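PDB 5CYV: transcriptional regulator from Rhodococcus jostii, which probably binds DNA as a dimeric MarR-family transcription factor linked to p-hydroxycinnamate metabolism and binds p-coumaroyl-CoA. Local coordinates for residues G19-N27 / V113-F121; T33-L43 / L72-V82. All blocks are in the same frame, centred on the assembly; numbering follows the deposited sequence.

Contact 1 of 2, residues G19-N27 / V113-F121; sequences GGMVLGAVN and VDAAHGRYF. With WCA (p-coumaroyl-CoA), chain J.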
loop_
_atom_site.group_PDB
_atom_site.type_symbol
_atom_site.label_atom_id
_atom_site.label_comp_id
_atom_site.label_asym_id
_atom_site.label_seq_id
_atom_site.Cartn_x
_atom_site.Cartn_y
_atom_site.Cartn_z
ATOM N N GLY B 19 1.319 3.463 -2.450
ATOM C CA GLY B 19 1.411 2.011 -2.262
ATOM C C GLY B 19 0.495 1.223 -3.200
ATOM O O GLY B 19 0.896 0.175 -3.727
ATOM N N GLY B 20 -0.698 1.783 -3.405
ATOM C CA GLY B 20 -1.625 1.091 -4.295
ATOM C C GLY B 20 -1.213 1.168 -5.738
ATOM O O GLY B 20 -1.476 0.205 -6.495
ATOM N N MET B 21 -0.630 2.306 -6.136
ATOM C CA MET B 21 -0.053 2.398 -7.487
ATOM C C MET B 21 0.988 1.314 -7.702
ATOM O O MET B 21 1.011 0.620 -8.755
ATOM C CB MET B 21 0.607 3.766 -7.727
ATOM C CG MET B 21 -0.384 4.882 -7.715
ATOM S SD MET B 21 0.423 6.541 -7.613
ATOM C CE MET B 21 1.253 6.568 -9.190
ATOM N N VAL B 22 1.832 1.144 -6.704
ATOM C CA VAL B 22 2.907 0.155 -6.836
ATOM C C VAL B 22 2.299 -1.237 -6.907
ATOM O O VAL B 22 2.687 -2.016 -7.800
ATOM C CB VAL B 22 3.884 0.259 -5.672
ATOM C CG1 VAL B 22 4.912 -0.924 -5.757
ATOM C CG2 VAL B 22 4.664 1.579 -5.752
ATOM N N LEU B 23 1.341 -1.548 -6.016
ATOM C CA LEU B 23 0.728 -2.888 -6.069
ATOM C C LEU B 23 0.103 -3.210 -7.430
ATOM O O LEU B 23 0.296 -4.290 -7.966
ATOM C CB LEU B 23 -0.340 -3.013 -4.947
ATOM C CG LEU B 23 0.233 -3.073 -3.527
ATOM C CD1 LEU B 23 -0.793 -2.814 -2.503
ATOM C CD2 LEU B 23 0.878 -4.432 -3.190
ATOM N N GLY B 24 -0.632 -2.280 -7.985
ATOM C CA GLY B 24 -1.305 -2.550 -9.248
ATOM C C GLY B 24 -0.270 -2.692 -10.361
ATOM O O GLY B 24 -0.420 -3.558 -11.220
ATOM N N ALA B 25 0.777 -1.860 -10.339
ATOM C CA ALA B 25 1.813 -1.973 -11.365
ATOM C C ALA B 25 2.565 -3.294 -11.273
ATOM O O ALA B 25 2.944 -3.881 -12.299
ATOM C CB ALA B 25 2.785 -0.798 -11.238
ATOM N N VAL B 26 2.826 -3.749 -10.065
ATOM C CA VAL B 26 3.494 -5.024 -9.888
ATOM C C VAL B 26 2.600 -6.173 -10.344
ATOM O O VAL B 26 3.090 -7.036 -11.081
ATOM C CB VAL B 26 3.891 -5.240 -8.417
ATOM C CG1 VAL B 26 4.371 -6.693 -8.179
ATOM C CG2 VAL B 26 4.900 -4.162 -8.018
ATOM N N ASN B 27 1.297 -6.190 -9.978
ATOM C CA ASN B 27 0.457 -7.283 -10.499
ATOM C C ASN B 27 0.461 -7.280 -12.037
ATOM O O ASN B 27 0.500 -8.353 -12.661
ATOM C CB ASN B 27 -0.967 -7.134 -9.952
ATOM C CG ASN B 27 -1.117 -7.646 -8.526
ATOM O OD1 ASN B 27 -0.409 -8.576 -8.116
ATOM N ND2 ASN B 27 -2.037 -7.049 -7.765
ATOM N N VAL B 113 9.499 -6.584 -12.256
ATOM C CA VAL B 113 9.076 -5.741 -11.152
ATOM C C VAL B 113 10.038 -4.548 -10.934
ATOM O O VAL B 113 9.559 -3.421 -10.807
ATOM C CB VAL B 113 8.943 -6.617 -9.874
ATOM C CG1 VAL B 113 8.777 -5.741 -8.682
ATOM C CG2 VAL B 113 7.764 -7.612 -10.036
ATOM N N ASP B 114 11.344 -4.782 -11.066
ATOM C CA ASP B 114 12.314 -3.688 -10.986
ATOM C C ASP B 114 11.973 -2.579 -12.035
ATOM O O ASP B 114 11.978 -1.372 -11.766
ATOM C CB ASP B 114 13.769 -4.158 -11.246
ATOM C CG ASP B 114 14.412 -4.925 -10.054
ATOM O OD1 ASP B 114 13.804 -4.982 -8.990
ATOM O OD2 ASP B 114 15.535 -5.455 -10.269
ATOM N N ALA B 115 11.691 -3.016 -13.261
ATOM C CA ALA B 115 11.458 -2.037 -14.319
ATOM C C ALA B 115 10.171 -1.305 -14.087
ATOM O O ALA B 115 10.114 -0.060 -14.399
ATOM C CB ALA B 115 11.408 -2.750 -15.683
ATOM N N ALA B 116 9.167 -2.043 -13.582
ATOM C CA ALA B 116 7.887 -1.464 -13.277
ATOM C C ALA B 116 8.045 -0.439 -12.139
ATOM O O ALA B 116 7.401 0.585 -12.212
ATOM C CB ALA B 116 6.907 -2.539 -12.912
ATOM N N HIS B 117 8.903 -0.695 -11.164
ATOM C CA HIS B 117 9.125 0.292 -10.071
ATOM C C HIS B 117 9.772 1.549 -10.621
ATOM O O HIS B 117 9.569 2.666 -10.079
ATOM C CB HIS B 117 10.040 -0.268 -8.939
ATOM C CG HIS B 117 9.382 -1.280 -8.055
ATOM N ND1 HIS B 117 9.991 -1.818 -6.938
ATOM C CD2 HIS B 117 8.143 -1.835 -8.107
ATOM C CE1 HIS B 117 9.170 -2.686 -6.357
ATOM N NE2 HIS B 117 8.060 -2.740 -7.075
ATOM N N GLY B 118 10.536 1.454 -11.710
ATOM C CA GLY B 118 11.340 2.593 -12.137
ATOM C C GLY B 118 10.589 3.827 -12.540
ATOM O O GLY B 118 11.009 4.944 -12.277
ATOM N N ARG B 119 9.411 3.606 -13.109
ATOM C CA ARG B 119 8.482 4.655 -13.484
ATOM C C ARG B 119 8.207 5.580 -12.293
ATOM O O ARG B 119 7.933 6.764 -12.488
ATOM C CB ARG B 119 7.172 4.054 -13.996
ATOM C CG ARG B 119 6.010 5.032 -14.027
ATOM C CD ARG B 119 5.626 5.389 -15.454
ATOM N NE ARG B 119 4.899 4.308 -16.112
ATOM C CZ ARG B 119 4.055 4.482 -17.124
ATOM N NH1 ARG B 119 3.828 5.700 -17.597
ATOM N NH2 ARG B 119 3.437 3.439 -17.662
ATOM N N TYR B 120 8.174 5.006 -11.086
ATOM C CA TYR B 120 7.865 5.819 -9.939
ATOM C C TYR B 120 9.071 6.351 -9.200
ATOM O O TYR B 120 8.978 7.437 -8.613
ATOM C CB TYR B 120 7.026 5.023 -8.938
ATOM C CG TYR B 120 5.803 4.438 -9.604
ATOM C CD1 TYR B 120 4.842 5.252 -10.122
ATOM C CD2 TYR B 120 5.630 3.069 -9.631
ATOM C CE1 TYR B 120 3.703 4.726 -10.722
ATOM C CE2 TYR B 120 4.513 2.517 -10.252
ATOM C CZ TYR B 120 3.540 3.352 -10.741
ATOM O OH TYR B 120 2.431 2.809 -11.351
ATOM N N PHE B 121 10.160 5.587 -9.185
ATOM C CA PHE B 121 11.272 5.896 -8.252
ATOM C C PHE B 121 12.566 6.311 -8.898
ATOM O O PHE B 121 13.414 6.889 -8.214
ATOM C CB PHE B 121 11.578 4.708 -7.353
ATOM C CG PHE B 121 10.380 4.159 -6.645
ATOM C CD1 PHE B 121 9.620 4.991 -5.822
ATOM C CD2 PHE B 121 10.030 2.848 -6.782
ATOM C CE1 PHE B 121 8.515 4.487 -5.181
ATOM C CE2 PHE B 121 8.897 2.350 -6.140
ATOM C CZ PHE B 121 8.170 3.168 -5.350
HETATM C C4 WCA J . -13.438 -4.091 11.787
HETATM C C5 WCA J . -14.526 -3.834 10.959
HETATM C C6 WCA J . -15.834 -3.753 11.567
HETATM C C8 WCA J . -12.728 -3.886 9.682
HETATM N N1 WCA J . -15.938 -3.928 12.904
HETATM N N3 WCA J . -13.640 -4.257 13.129
HETATM C CAV WCA J . 5.663 -6.805 -3.127
HETATM C CAT WCA J . 6.656 -6.722 -4.055
HETATM C CBS WCA J . 6.829 -5.483 -4.689
HETATM O OAJ WCA J . 7.855 -5.360 -5.664
HETATM C CAU WCA J . 6.074 -4.400 -4.384
HETATM C CAW WCA J . 5.061 -4.468 -3.422
HETATM C CBT WCA J . 4.897 -5.679 -2.796
HETATM C CAR WCA J . 3.840 -5.692 -1.765
HETATM C CAQ WCA J . 3.732 -6.851 -0.887
HETATM C CBP WCA J . 2.758 -6.619 0.248
HETATM O OAD WCA J . 2.288 -5.609 0.646
HETATM S SBO WCA J . 2.382 -8.137 1.015
HETATM C CBA WCA J . 1.346 -7.521 2.381
HETATM C CAY WCA J . -0.187 -7.738 2.042
HETATM N NBH WCA J . -0.703 -6.670 1.259
HETATM C CBQ WCA J . -1.368 -7.005 -0.007
HETATM O OAE WCA J . -1.596 -8.164 -0.375
HETATM C CBB WCA J . -1.886 -5.864 -0.825
HETATM C CAZ WCA J . -3.434 -5.732 -0.733
HETATM N NBI WCA J . -3.948 -5.308 0.584
HETATM C CBR WCA J . -4.380 -6.176 1.580
HETATM O OAF WCA J . -4.224 -7.386 1.389
HETATM C CBX WCA J . -5.026 -5.640 2.848
HETATM O OAK WCA J . -5.443 -4.270 2.584
HETATM C CCD WCA J . -4.068 -5.689 4.046
HETATM C CAA WCA J . -2.965 -4.612 3.825
HETATM C CAB WCA J . -3.474 -7.096 4.275
HETATM C CBD WCA J . -4.864 -5.265 5.325
HETATM O OBK WCA J . -5.969 -6.206 5.312
HETATM P PCG WCA J . -6.864 -6.390 6.640
HETATM O OAP WCA J . -5.925 -6.652 7.774
HETATM O OAI WCA J . -7.912 -7.464 6.258
HETATM O OBN WCA J . -7.476 -4.989 6.945
HETATM P PCF WCA J . -8.835 -4.281 6.652
HETATM O OAO WCA J . -9.664 -5.358 5.945
HETATM O OAH WCA J . -8.631 -2.876 6.103
HETATM O "O5'" WCA J . -9.469 -4.064 8.125
HETATM C "C5'" WCA J . -8.778 -3.302 9.113
HETATM C "C4'" WCA J . -8.855 -3.728 10.551
HETATM O "O4'" WCA J . -10.304 -3.255 11.130
HETATM C "C3'" WCA J . -8.811 -5.068 10.746
HETATM O "O3'" WCA J . -8.413 -5.376 12.133
HETATM P PCE WCA J . -7.037 -6.070 12.458
HETATM O OAM WCA J . -5.938 -5.279 11.825
HETATM O OAN WCA J . -7.029 -7.473 11.924
HETATM O OAG WCA J . -6.856 -6.096 13.952
HETATM C "C2'" WCA J . -10.283 -5.509 10.595
HETATM O "O2'" WCA J . -10.531 -6.746 11.097
HETATM C "C1'" WCA J . -10.997 -4.341 11.370
HETATM N N9 WCA J . -12.346 -4.119 10.938
HETATM N N7 WCA J . -14.052 -3.715 9.662
HETATM C C2 WCA J . -14.881 -4.168 13.653
HETATM N N6 WCA J . -16.977 -3.487 10.750
#
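Met-21 and Tyr-120 meet at one end of this helix pair. The thioether chain of Met-21 bends at its last torsion (chi3 66°), and that turn carries the methyl CE back to the phenol, 3.4 Å from Tyr-120 CE1, on a line oblique to the ring. Ala-25, one helical turn on, takes the same ring differently: its CB lies at the edge, near the ring plane, 3.6 Å from Tyr-120 OH. Next to these residues the two branches of Val-22 part company. CG2 reaches Phe-121 CZ at 3.9 Å, while CG1, anti to the backbone N (chi1 173°), meets the imidazole of His-117 near NE2; against both rings the valine stands roughly at a right angle.

Helices 11-30 and 100-121 run nearly antiparallel here (147°), with their axes 9.3 Å apart. Both belong to the helical dimerisation region of the MarR fold, and the second subunit closes in as well, its Leu-15 packing on Phe-121 and its Asp-10 on His-117.

Further along, Val-26 divides its methyls in the same manner: CG1 rests on Val-113 CG2, and CG2 comes in at the edge of His-117, in the ring plane, 3.6 Å from NE2. The phenol oxygen of the coumaroyl group approaches that edge too, with OAJ 3.0 Å from His-117 NE2. Val-113 CG1 stands 3.2 Å from OAJ. Val-26 CG2 approaches CAU of the ligand's phenol ring from one side of its plane, Val-22 CG1 from beyond its edge. Replacing His-117 with an alanine would probably leave OAJ without its imidazole neighbour and open a gap beside the methyls of Val-22 and Val-26. Leu-23, turned away from helix 100-121, lays CD2 against the propenoyl carbon CAR, 3.5 Å away.

Contact 2 of 2, residues T33-L43 / L72-V82; sequences TGLRVRSYSVL and LVDELEERGLV. With WCA (p-coumaroyl-CoA), chain J.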
loop_
_atom_site.group_PDB
_atom_site.type_symbol
_atom_site.label_atom_id
_atom_site.label_comp_id
_atom_site.label_asym_id
_atom_site.label_seq_id
_atom_site.Cartn_x
_atom_site.Cartn_y
_atom_site.Cartn_z
ATOM N N THR B 33 4.411 -14.027 -15.747
ATOM C CA THR B 33 4.974 -15.011 -14.841
ATOM C C THR B 33 3.935 -15.872 -14.169
ATOM O O THR B 33 4.281 -16.837 -13.517
ATOM C CB THR B 33 5.785 -14.322 -13.729
ATOM O OG1 THR B 33 4.888 -13.725 -12.776
ATOM C CG2 THR B 33 6.745 -13.253 -14.289
ATOM N N GLY B 34 2.692 -15.437 -14.259
ATOM C CA GLY B 34 1.616 -16.111 -13.539
ATOM C C GLY B 34 1.579 -15.849 -12.049
ATOM O O GLY B 34 0.742 -16.454 -11.378
ATOM N N LEU B 35 2.459 -15.015 -11.536
ATOM C CA LEU B 35 2.518 -14.698 -10.114
ATOM C C LEU B 35 1.681 -13.435 -9.882
ATOM O O LEU B 35 1.370 -12.707 -10.830
ATOM C CB LEU B 35 3.943 -14.400 -9.651
ATOM C CG LEU B 35 4.900 -15.594 -9.908
ATOM C CD1 LEU B 35 6.289 -15.071 -9.692
ATOM C CD2 LEU B 35 4.580 -16.702 -8.953
ATOM N N ARG B 36 1.422 -13.140 -8.621
ATOM C CA ARG B 36 0.796 -11.916 -8.158
ATOM C C ARG B 36 1.635 -11.379 -6.984
ATOM O O ARG B 36 2.580 -11.978 -6.631
ATOM C CB ARG B 36 -0.673 -12.067 -7.814
ATOM C CG ARG B 36 -1.567 -12.066 -9.031
ATOM C CD ARG B 36 -2.983 -12.467 -8.726
ATOM N NE ARG B 36 -3.612 -11.682 -7.703
ATOM C CZ ARG B 36 -4.055 -10.465 -7.859
ATOM N NH1 ARG B 36 -3.960 -9.862 -9.008
ATOM N NH2 ARG B 36 -4.633 -9.870 -6.848
ATOM N N VAL B 37 1.259 -10.247 -6.429
ATOM C CA VAL B 37 2.194 -9.640 -5.486
ATOM C C VAL B 37 2.537 -10.594 -4.303
ATOM O O VAL B 37 3.719 -10.701 -3.958
ATOM C CB VAL B 37 1.707 -8.295 -4.899
ATOM C CG1 VAL B 37 1.574 -7.138 -5.950
ATOM C CG2 VAL B 37 0.489 -8.455 -4.108
ATOM N N ARG B 38 1.550 -11.305 -3.749
ATOM C CA ARG B 38 1.917 -12.166 -2.591
ATOM C C ARG B 38 2.710 -13.422 -2.970
ATOM O O ARG B 38 3.694 -13.727 -2.280
ATOM C CB ARG B 38 0.663 -12.591 -1.810
ATOM C CG ARG B 38 -0.022 -11.417 -1.096
ATOM C CD ARG B 38 -1.089 -11.964 -0.166
ATOM N NE ARG B 38 -1.779 -10.848 0.534
ATOM C CZ ARG B 38 -2.589 -10.998 1.558
ATOM N NH1 ARG B 38 -3.206 -9.920 2.089
ATOM N NH2 ARG B 38 -2.822 -12.234 2.107
ATOM N N SER B 39 2.333 -14.112 -4.030
ATOM C CA SER B 39 3.115 -15.302 -4.416
ATOM C C SER B 39 4.499 -14.908 -4.873
ATOM O O SER B 39 5.482 -15.623 -4.584
ATOM C CB SER B 39 2.397 -16.114 -5.482
ATOM O OG SER B 39 2.017 -15.337 -6.626
ATOM N N TYR B 40 4.623 -13.782 -5.595
ATOM C CA TYR B 40 5.941 -13.273 -5.889
ATOM C C TYR B 40 6.768 -12.985 -4.667
ATOM O O TYR B 40 7.960 -13.360 -4.614
ATOM C CB TYR B 40 5.796 -11.987 -6.764
ATOM C CG TYR B 40 7.048 -11.202 -6.957
ATOM C CD1 TYR B 40 8.024 -11.612 -7.835
ATOM C CD2 TYR B 40 7.245 -9.989 -6.232
ATOM C CE1 TYR B 40 9.197 -10.881 -8.012
ATOM C CE2 TYR B 40 8.391 -9.238 -6.432
ATOM C CZ TYR B 40 9.363 -9.685 -7.335
ATOM O OH TYR B 40 10.535 -8.994 -7.473
ATOM N N SER B 41 6.177 -12.343 -3.667
ATOM C CA SER B 41 6.943 -12.024 -2.459
ATOM C C SER B 41 7.464 -13.301 -1.782
ATOM O O SER B 41 8.613 -13.319 -1.342
ATOM C CB SER B 41 6.071 -11.264 -1.452
ATOM O OG SER B 41 5.619 -10.014 -2.020
ATOM N N VAL B 42 6.610 -14.325 -1.686
ATOM C CA VAL B 42 7.081 -15.576 -1.070
ATOM C C VAL B 42 8.230 -16.214 -1.831
ATOM O O VAL B 42 9.245 -16.602 -1.225
ATOM C CB VAL B 42 5.929 -16.567 -0.938
ATOM C CG1 VAL B 42 6.416 -17.923 -0.366
ATOM C CG2 VAL B 42 4.867 -15.951 -0.011
ATOM N N LEU B 43 8.102 -16.207 -3.158
ATOM C CA LEU B 43 9.154 -16.771 -4.024
ATOM C C LEU B 43 10.473 -15.996 -3.831
ATOM O O LEU B 43 11.567 -16.597 -3.686
ATOM C CB LEU B 43 8.669 -16.778 -5.475
ATOM C CG LEU B 43 9.742 -17.327 -6.427
ATOM C CD1 LEU B 43 10.111 -18.776 -6.068
ATOM C CD2 LEU B 43 9.202 -17.292 -7.863
ATOM N N LEU B 72 -0.174 -19.670 -0.363
ATOM C CA LEU B 72 0.784 -19.131 -1.298
ATOM C C LEU B 72 1.892 -20.138 -1.582
ATOM O O LEU B 72 2.274 -20.324 -2.735
ATOM C CB LEU B 72 1.435 -17.873 -0.729
ATOM C CG LEU B 72 0.449 -16.780 -0.345
ATOM C CD1 LEU B 72 1.150 -15.681 0.324
ATOM C CD2 LEU B 72 -0.238 -16.213 -1.631
ATOM N N VAL B 73 2.379 -20.772 -0.511
ATOM C CA VAL B 73 3.361 -21.852 -0.684
ATOM C C VAL B 73 2.739 -23.001 -1.456
ATOM O O VAL B 73 3.414 -23.557 -2.360
ATOM C CB VAL B 73 3.938 -22.305 0.665
ATOM C CG1 VAL B 73 4.870 -23.522 0.476
ATOM C CG2 VAL B 73 4.664 -21.093 1.342
ATOM N N ASP B 74 1.458 -23.344 -1.193
ATOM C CA ASP B 74 0.833 -24.426 -1.953
ATOM C C ASP B 74 0.828 -24.089 -3.444
ATOM O O ASP B 74 1.031 -24.958 -4.293
ATOM C CB ASP B 74 -0.617 -24.664 -1.489
ATOM C CG ASP B 74 -0.739 -25.273 -0.086
ATOM O OD1 ASP B 74 0.238 -25.811 0.476
ATOM O OD2 ASP B 74 -1.903 -25.230 0.437
ATOM N N GLU B 75 0.493 -22.837 -3.766
ATOM C CA GLU B 75 0.451 -22.405 -5.158
ATOM C C GLU B 75 1.828 -22.544 -5.808
ATOM O O GLU B 75 1.950 -23.072 -6.922
ATOM C CB GLU B 75 -0.067 -20.961 -5.238
ATOM C CG GLU B 75 -0.006 -20.389 -6.615
ATOM C CD GLU B 75 -0.582 -18.984 -6.739
ATOM O OE1 GLU B 75 -0.403 -18.408 -7.825
ATOM O OE2 GLU B 75 -1.153 -18.430 -5.772
ATOM N N LEU B 76 2.851 -22.076 -5.112
ATOM C CA LEU B 76 4.175 -22.142 -5.680
ATOM C C LEU B 76 4.639 -23.572 -5.772
ATOM O O LEU B 76 5.358 -23.927 -6.742
ATOM C CB LEU B 76 5.138 -21.336 -4.801
ATOM C CG LEU B 76 4.891 -19.811 -4.813
ATOM C CD1 LEU B 76 5.766 -19.193 -3.764
ATOM C CD2 LEU B 76 5.245 -19.194 -6.181
ATOM N N GLU B 77 4.248 -24.401 -4.806
ATOM C CA GLU B 77 4.704 -25.789 -4.818
ATOM C C GLU B 77 4.029 -26.558 -5.972
ATOM O O GLU B 77 4.683 -27.367 -6.639
ATOM C CB GLU B 77 4.464 -26.478 -3.458
ATOM C CG GLU B 77 5.280 -27.830 -3.346
ATOM C CD GLU B 77 5.355 -28.456 -1.929
ATOM O OE1 GLU B 77 4.468 -28.143 -1.099
ATOM O OE2 GLU B 77 6.253 -29.329 -1.658
ATOM N N GLU B 78 2.762 -26.287 -6.236
ATOM C CA GLU B 78 2.078 -26.967 -7.325
ATOM C C GLU B 78 2.707 -26.637 -8.667
ATOM O O GLU B 78 2.629 -27.471 -9.587
ATOM C CB GLU B 78 0.592 -26.603 -7.342
ATOM C CG GLU B 78 -0.156 -27.387 -8.375
ATOM C CD GLU B 78 -0.345 -28.830 -7.988
ATOM O OE1 GLU B 78 -0.422 -29.110 -6.768
ATOM O OE2 GLU B 78 -0.420 -29.685 -8.904
ATOM N N ARG B 79 3.323 -25.451 -8.782
ATOM C CA ARG B 79 4.018 -25.088 -10.008
ATOM C C ARG B 79 5.457 -25.529 -10.034
ATOM O O ARG B 79 6.167 -25.248 -11.008
ATOM C CB ARG B 79 3.973 -23.563 -10.227
ATOM C CG ARG B 79 2.615 -23.008 -10.631
ATOM C CD ARG B 79 2.731 -21.510 -10.858
ATOM N NE ARG B 79 3.549 -21.209 -12.043
ATOM C CZ ARG B 79 3.838 -19.950 -12.430
ATOM N NH1 ARG B 79 3.364 -18.923 -11.773
ATOM N NH2 ARG B 79 4.605 -19.742 -13.499
ATOM N N GLY B 80 5.918 -26.194 -8.973
ATOM C CA GLY B 80 7.292 -26.682 -8.982
ATOM C C GLY B 80 8.336 -25.574 -8.744
ATOM O O GLY B 80 9.513 -25.725 -9.073
ATOM N N LEU B 81 7.899 -24.504 -8.123
ATOM C CA LEU B 81 8.773 -23.349 -7.925
ATOM C C LEU B 81 9.414 -23.353 -6.533
ATOM O O LEU B 81 10.462 -22.756 -6.331
ATOM C CB LEU B 81 7.994 -22.036 -8.105
ATOM C CG LEU B 81 7.316 -21.889 -9.462
ATOM C CD1 LEU B 81 6.420 -20.651 -9.504
ATOM C CD2 LEU B 81 8.429 -21.765 -10.544
ATOM N N VAL B 82 8.731 -23.958 -5.553
ATOM C CA VAL B 82 9.349 -24.159 -4.227
ATOM C C VAL B 82 9.012 -25.549 -3.781
ATOM O O VAL B 82 8.089 -26.186 -4.329
ATOM C CB VAL B 82 8.846 -23.147 -3.139
ATOM C CG1 VAL B 82 9.085 -21.704 -3.534
ATOM C CG2 VAL B 82 7.322 -23.330 -2.819
HETATM C C4 WCA J . -13.438 -4.091 11.787
HETATM C C5 WCA J . -14.526 -3.834 10.959
HETATM C C6 WCA J . -15.834 -3.753 11.567
HETATM C C8 WCA J . -12.728 -3.886 9.682
HETATM N N1 WCA J . -15.938 -3.928 12.904
HETATM N N3 WCA J . -13.640 -4.257 13.129
HETATM C CAV WCA J . 5.663 -6.805 -3.127
HETATM C CAT WCA J . 6.656 -6.722 -4.055
HETATM C CBS WCA J . 6.829 -5.483 -4.689
HETATM O OAJ WCA J . 7.855 -5.360 -5.664
HETATM C CAU WCA J . 6.074 -4.400 -4.384
HETATM C CAW WCA J . 5.061 -4.468 -3.422
HETATM C CBT WCA J . 4.897 -5.679 -2.796
HETATM C CAR WCA J . 3.840 -5.692 -1.765
HETATM C CAQ WCA J . 3.732 -6.851 -0.887
HETATM C CBP WCA J . 2.758 -6.619 0.248
HETATM O OAD WCA J . 2.288 -5.609 0.646
HETATM S SBO WCA J . 2.382 -8.137 1.015
HETATM C CBA WCA J . 1.346 -7.521 2.381
HETATM C CAY WCA J . -0.187 -7.738 2.042
HETATM N NBH WCA J . -0.703 -6.670 1.259
HETATM C CBQ WCA J . -1.368 -7.005 -0.007
HETATM O OAE WCA J . -1.596 -8.164 -0.375
HETATM C CBB WCA J . -1.886 -5.864 -0.825
HETATM C CAZ WCA J . -3.434 -5.732 -0.733
HETATM N NBI WCA J . -3.948 -5.308 0.584
HETATM C CBR WCA J . -4.380 -6.176 1.580
HETATM O OAF WCA J . -4.224 -7.386 1.389
HETATM C CBX WCA J . -5.026 -5.640 2.848
HETATM O OAK WCA J . -5.443 -4.270 2.584
HETATM C CCD WCA J . -4.068 -5.689 4.046
HETATM C CAA WCA J . -2.965 -4.612 3.825
HETATM C CAB WCA J . -3.474 -7.096 4.275
HETATM C CBD WCA J . -4.864 -5.265 5.325
HETATM O OBK WCA J . -5.969 -6.206 5.312
HETATM P PCG WCA J . -6.864 -6.390 6.640
HETATM O OAP WCA J . -5.925 -6.652 7.774
HETATM O OAI WCA J . -7.912 -7.464 6.258
HETATM O OBN WCA J . -7.476 -4.989 6.945
HETATM P PCF WCA J . -8.835 -4.281 6.652
HETATM O OAO WCA J . -9.664 -5.358 5.945
HETATM O OAH WCA J . -8.631 -2.876 6.103
HETATM O "O5'" WCA J . -9.469 -4.064 8.125
HETATM C "C5'" WCA J . -8.778 -3.302 9.113
HETATM C "C4'" WCA J . -8.855 -3.728 10.551
HETATM O "O4'" WCA J . -10.304 -3.255 11.130
HETATM C "C3'" WCA J . -8.811 -5.068 10.746
HETATM O "O3'" WCA J . -8.413 -5.376 12.133
HETATM P PCE WCA J . -7.037 -6.070 12.458
HETATM O OAM WCA J . -5.938 -5.279 11.825
HETATM O OAN WCA J . -7.029 -7.473 11.924
HETATM O OAG WCA J . -6.856 -6.096 13.952
HETATM C "C2'" WCA J . -10.283 -5.509 10.595
HETATM O "O2'" WCA J . -10.531 -6.746 11.097
HETATM C "C1'" WCA J . -10.997 -4.341 11.370
HETATM N N9 WCA J . -12.346 -4.119 10.938
HETATM N N7 WCA J . -14.052 -3.715 9.662
HETATM C C2 WCA J . -14.881 -4.168 13.653
HETATM N N6 WCA J . -16.977 -3.487 10.750
HETATM O O HOH W 1 1.285 -18.758 -9.837
HETATM O O HOH W 2 -0.470 -15.793 -7.203
#
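In the winged helix-turn-helix region of the MarR fold, helix 70-78, the probable recognition helix by analogy with relatives, packs Leu-72 and Leu-76 against Val-42 of helix 37-47. The short axes cross at -75°, and Leu-72 and Leu-76, one turn apart, meet the two branches of Val-42: Leu-72 CD1 comes obliquely to Val-42 CG2 at 3.7 Å, and Leu-76 CD1 lies at the same distance from Val-42 CG1. The other methyl of Leu-76, CD2, crosses Leu-35 CD2 at about a right angle, and Leu-43 CD1 carries the apolar seam on to Val-82 CG1, at the root of the wing.

At the outer end, Arg-79 grips Thr-33 O end-on with NH1 and NH2, each 2.9 Å away, the oxygen lying in the guanidinium plane. NH1 donates onto a lone pair of Thr-33 O, in the carbonyl plane; NH2 donates from 34° off that plane. One water accepts from Arg-79 NH1 and donates to Glu-75 OE1 and Gly-34 O, and a second joins OE1 to Ser-39 OG. Ser-39 OG also accepts from Arg-36 N at 3.0 Å, nearly straight, tying the N-cap residue to the first turn of helix 37-47.

Arg-38 faces two ways: its CB touches Leu-72 CD2, while its chain, extended from CG to NE, sends NE to the ligand carbonyl OAE (2.8 Å, 171°) and NH1 to OAF, and NH2 bonds to Gln-68. One guanidinium thus meets two carbonyl oxygens of the pantetheine arm and Gln-68, which fixes how its plane is turned and holds that arm beside helix 37-47.

The centres of the two contacts lie about 19 Å apart, and the chain visits their segments in the order 19-27, 33-43, 72-82, 113-121, so contact 2 is formed within the span that contact 1 brackets. Helices 11-30 and 37-47, consecutive in sequence, join them directly: Asn-27 OD1 probably accepts a hydrogen bond from Val-37 N, and Val-26 CG1 packs on Val-37 CG1. Contact 1 belongs to the dimer-forming helices, contact 2 to the winged helix-turn-helix. The same p-coumaroyl-CoA touches both, its phenol end at contact 1 and its amide arm at contact 2, so one ligand bridges the dimer-forming helices and the probable DNA-binding region.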